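Local coordinates for phosphopantetheine adenylyltransferase (Archaeoglobus fulgidus, PDB 3DO8), which probably transfers an adenylyl group from ATP to 4'-phosphopantetheine, giving dephospho-CoA and pyrophosphate in coenzyme A biosynthesis, at the interface of chains A and B. Sequence-based numbering; all coordinates share one arbitrary frame. Chains: chain A/B, Phosphopantetheine adenylyltransferase.

Contact 1: the interface of chains A and B. Residues chain A 104, 114-116; chain B 18, 120-121, 123.
The thioether of B:Met123 lies against the stretch A:Lys114 to A:Thr116, which leads into strand 116-121 of chain A. This is a small patch of a two-fold symmetric interface between two copies of the nucleotidyltransferase, in which aliphatic and thioether groups meet across by van der Waals contact; the crystal alone does not establish the pair as the working form. B:Met123 buries 70 Å² here, although its poor order makes its exact position less certain. The sulfur SD sits 3.7 Å from CB of A:Lys114, and the two side chains meet at a slant. Chi3 of -65° bends the end of the methionine, carrying CE away from the lysine and towards A:Thr116. A flexible, polarisable side chain suits this place, since it can follow the uneven surface formed by aliphatic carbons and a backbone carbonyl.

A:Lys114 uses its methylene carbons for the contact while its amino end turns back to its own chain. After an extended run the chain bends at chi4 (-52°), and NZ bonds to the backbone O of A:Asn104 at 2.6 Å, approaching from above the carbonyl plane. The A:Asn104 amide holds the loop in shape from helix 97-110: OD1 accepts from N of A:Ile115 at 2.9 Å, and ND2 donates to O of A:Ile115, also at 2.9 Å, nearly straight and in the carbonyl plane. This paired grip fixes the rotation of the amide and probably steadies the backbone against which B:Met123 packs, its SD lying 3.9 Å from O of A:Ile115.

A:Thr116, with 57 Å² buried, offers its two branches to different neighbours. Its CG2, anti to the backbone N, packs obliquely on CG1 of B:Val120 at 3.8 Å, a fitting match of methyl with methyl. The hydroxyl branch faces the bent B:Lys18 of helix 14-27 and the methionine methyl: OG1 of A:Thr116 lies 3.9 Å from CE of B:Lys18.

Contact 2: the interface of chains A and B. Residues chain A 123, 132-134; chain B 104, 114-116.
In this loop-to-loop part of a two-fold symmetric homodimeric contact, the A:Ser132-A:Thr134 segment clasps the backbone of B:Lys114 through one serine hydroxyl and one backbone N-H; it probably helps hold the pair together, though the crystal alone does not prove a dimer in solution. The serine-serine-threonine run lies in the sequence ISSTRIK, which resembles the ISSTxxR-like signature of cytidylyltransferase-like nucleotidyltransferases and probably helps bind the nucleotide phosphates.

B:Lys114 is held at both its backbone ends. Its N donates to the hydroxyl OG of A:Ser132 at 2.9 Å, with 160° at the hydrogen, and its O accepts from N of A:Thr134 at 2.9 Å, the donor tilted 22° from the carbonyl plane. Small serine and threonine side chains suit such a place because they let the backbones come close while supplying hydroxyls.

Beside this pair of bonds, water 1 ties A:Thr134 to the start of strand 116-120. It lies 2.7 Å from OG1 of A:Thr134 and 2.7 Å from OG1 of B:Thr116, and also bonds to N of B:Thr116 at 3.0 Å and, more distantly, to O of A:Thr134. The threonine hydroxyl of chain A is placed for this by standing between its own N and carbonyl carbon (chi1 50°).

A:Met123 lies against the extended aliphatic chain of B:Lys114, roughly at a right angle to the serine hydroxyl as seen from CB, with SD 3.6 Å from CB of B:Lys114; the methionine methyl CE reaches CA of B:Thr116 at 4.0 Å.

Contact 1: the interface of chains A and B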
loop_
_atom_site.group_PDB
_atom_site.type_symbol
_atom_site.label_atom_id
_atom_site.label_comp_id
_atom_site.label_asym_id
_atom_site.label_seq_id
_atom_site.Cartn_x
_atom_site.Cartn_y
_atom_site.Cartn_z
ATOM N N ASN A 104 -7.021 -14.468 3.316
ATOM C CA ASN A 104 -6.590 -15.159 2.101
ATOM C C ASN A 104 -6.523 -16.672 2.305
ATOM O O ASN A 104 -6.851 -17.427 1.398
ATOM C CB ASN A 104 -5.255 -14.624 1.576
ATOM C CG ASN A 104 -5.444 -13.449 0.648
ATOM O OD1 ASN A 104 -6.568 -13.254 0.107
ATOM N ND2 ASN A 104 -4.381 -12.691 0.406
ATOM N N LYS A 114 -7.346 -15.244 -4.234
ATOM C CA LYS A 114 -6.742 -14.429 -3.209
ATOM C C LYS A 114 -6.870 -12.940 -3.582
ATOM O O LYS A 114 -7.018 -12.559 -4.757
ATOM C CB LYS A 114 -5.299 -14.875 -2.953
ATOM C CG LYS A 114 -5.230 -16.174 -2.097
ATOM C CD LYS A 114 -3.796 -16.639 -1.869
ATOM C CE LYS A 114 -3.705 -17.822 -0.981
ATOM N NZ LYS A 114 -4.450 -17.639 0.324
ATOM N N ILE A 115 -6.875 -12.117 -2.551
ATOM C CA ILE A 115 -6.840 -10.649 -2.675
ATOM C C ILE A 115 -5.396 -10.176 -2.472
ATOM O O ILE A 115 -4.684 -10.711 -1.626
ATOM C CB ILE A 115 -7.743 -9.995 -1.579
ATOM C CG1 ILE A 115 -9.191 -10.565 -1.578
ATOM C CG2 ILE A 115 -7.749 -8.464 -1.708
ATOM C CD1 ILE A 115 -9.961 -10.194 -0.366
ATOM N N THR A 116 -4.969 -9.168 -3.225
ATOM C CA THR A 116 -3.633 -8.588 -2.988
ATOM C C THR A 116 -3.654 -7.735 -1.712
ATOM O O THR A 116 -4.376 -6.749 -1.651
ATOM C CB THR A 116 -3.141 -7.766 -4.186
ATOM O OG1 THR A 116 -3.018 -8.644 -5.310
ATOM C CG2 THR A 116 -1.767 -7.167 -3.894
ATOM N N LYS B 18 2.087 -6.105 -9.671
ATOM C CA LYS B 18 1.234 -5.561 -8.609
ATOM C C LYS B 18 1.921 -4.374 -7.906
ATOM O O LYS B 18 1.290 -3.335 -7.674
ATOM C CB LYS B 18 0.863 -6.615 -7.589
ATOM C CG LYS B 18 -0.074 -7.730 -8.085
ATOM C CD LYS B 18 -1.303 -7.283 -8.908
ATOM C CE LYS B 18 -2.229 -6.247 -8.294
ATOM N NZ LYS B 18 -3.435 -5.870 -9.195
ATOM N N VAL B 120 3.423 -4.380 -0.699
ATOM C CA VAL B 120 2.485 -5.072 -1.591
ATOM C C VAL B 120 2.874 -6.548 -1.555
ATOM O O VAL B 120 3.911 -6.921 -2.104
ATOM C CB VAL B 120 2.524 -4.480 -3.031
ATOM C CG1 VAL B 120 1.518 -5.185 -3.933
ATOM C CG2 VAL B 120 2.294 -2.978 -2.987
ATOM N N ASP B 121 2.049 -7.358 -0.897
ATOM C CA ASP B 121 2.359 -8.785 -0.680
ATOM C C ASP B 121 2.160 -9.564 -1.950
ATOM O O ASP B 121 1.119 -9.496 -2.568
ATOM C CB ASP B 121 1.437 -9.391 0.387
ATOM C CG ASP B 121 2.056 -9.451 1.757
ATOM O OD1 ASP B 121 3.143 -8.868 1.976
ATOM O OD2 ASP B 121 1.465 -10.127 2.632
ATOM N N MET B 123 2.781 -13.088 -2.879
ATOM C CA MET B 123 2.228 -14.430 -3.052
ATOM C C MET B 123 3.031 -15.255 -4.097
ATOM O O MET B 123 2.450 -16.028 -4.854
ATOM C CB MET B 123 0.723 -14.304 -3.444
ATOM C CG MET B 123 -0.158 -13.514 -2.399
ATOM S SD MET B 123 -1.969 -13.255 -2.674
ATOM C CE MET B 123 -1.922 -12.208 -4.130
#

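Contact 2: the interface of chains A and B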
loop_
_atom_site.group_PDB
_atom_site.type_symbol
_atom_site.label_atom_id
_atom_site.label_comp_id
_atom_site.label_asym_id
_atom_site.label_seq_id
_atom_site.Cartn_x
_atom_site.Cartn_y
_atom_site.Cartn_z
ATOM N N MET A 123 2.712 3.779 11.297
ATOM C CA MET A 123 3.544 4.426 12.344
ATOM C C MET A 123 2.760 5.132 13.446
ATOM O O MET A 123 2.943 6.338 13.725
ATOM C CB MET A 123 4.538 5.357 11.678
ATOM C CG MET A 123 5.511 4.582 10.782
ATOM S SD MET A 123 6.631 5.617 9.853
ATOM C CE MET A 123 5.542 6.683 8.941
ATOM N N SER A 132 6.817 10.683 13.960
ATOM C CA SER A 132 6.999 11.433 12.715
ATOM C C SER A 132 6.374 10.718 11.550
ATOM O O SER A 132 6.145 9.491 11.594
ATOM C CB SER A 132 8.476 11.519 12.327
ATOM O OG SER A 132 8.781 10.442 11.408
ATOM N N SER A 133 6.146 11.484 10.489
ATOM C CA SER A 133 6.185 10.936 9.130
ATOM C C SER A 133 6.157 12.077 8.123
ATOM O O SER A 133 5.653 13.176 8.421
ATOM C CB SER A 133 5.055 9.935 8.861
ATOM O OG SER A 133 3.787 10.490 9.151
ATOM N N THR A 134 6.752 11.826 6.958
ATOM C CA THR A 134 6.778 12.790 5.866
ATOM C C THR A 134 5.331 13.143 5.516
ATOM O O THR A 134 4.415 12.313 5.673
ATOM C CB THR A 134 7.454 12.215 4.597
ATOM O OG1 THR A 134 6.877 10.942 4.307
ATOM C CG2 THR A 134 8.956 12.049 4.770
ATOM N N ASN B 104 14.106 3.712 6.899
ATOM C CA ASN B 104 13.440 4.528 7.906
ATOM C C ASN B 104 14.230 4.638 9.202
ATOM O O ASN B 104 14.276 5.704 9.805
ATOM C CB ASN B 104 12.026 4.045 8.203
ATOM C CG ASN B 104 10.964 4.697 7.303
ATOM O OD1 ASN B 104 9.817 4.233 7.254
ATOM N ND2 ASN B 104 11.339 5.752 6.598
ATOM N N LYS B 114 10.235 9.748 8.989
ATOM C CA LYS B 114 10.106 8.445 8.313
ATOM C C LYS B 114 9.083 8.543 7.166
ATOM O O LYS B 114 8.145 9.340 7.243
ATOM C CB LYS B 114 9.689 7.396 9.316
ATOM C CG LYS B 114 10.802 7.062 10.302
ATOM C CD LYS B 114 10.311 6.032 11.312
ATOM C CE LYS B 114 11.411 5.617 12.217
ATOM N NZ LYS B 114 10.971 4.652 13.270
ATOM N N ILE B 115 9.295 7.738 6.132
ATOM C CA ILE B 115 8.394 7.635 4.985
ATOM C C ILE B 115 7.392 6.541 5.278
ATOM O O ILE B 115 7.742 5.509 5.820
ATOM C CB ILE B 115 9.153 7.309 3.678
ATOM C CG1 ILE B 115 10.325 8.304 3.447
ATOM C CG2 ILE B 115 8.174 7.277 2.489
ATOM C CD1 ILE B 115 11.366 7.855 2.445
ATOM N N THR B 116 6.134 6.732 4.913
ATOM C CA THR B 116 5.170 5.642 5.087
ATOM C C THR B 116 5.494 4.522 4.110
ATOM O O THR B 116 5.521 4.735 2.897
ATOM C CB THR B 116 3.739 6.138 4.838
ATOM O OG1 THR B 116 3.423 7.221 5.739
ATOM C CG2 THR B 116 2.709 5.017 5.011
HETATM O O HOH W 1 4.692 9.341 4.629
#

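Contact 1 and contact 2 are overlapping parts of the two symmetry-equivalent ends of the interface, their C-alpha centres about 24 Å apart; both pair residue 123 with residues 104 and 114-116 of the other chain. The methionine packing recurs, less surely in contact 1, where B:Met123 is poorly ordered. The lysine is bent in contact 1 but extended in contact 2. The B:Asn104 amide is probably built with O and N exchanged, its NH2 facing an N-H and its O a carbonyl; swapped, it would pair as in contact 1. Chain B is built only to residue 124, so whether its residues 132-134 bond likewise cannot be judged.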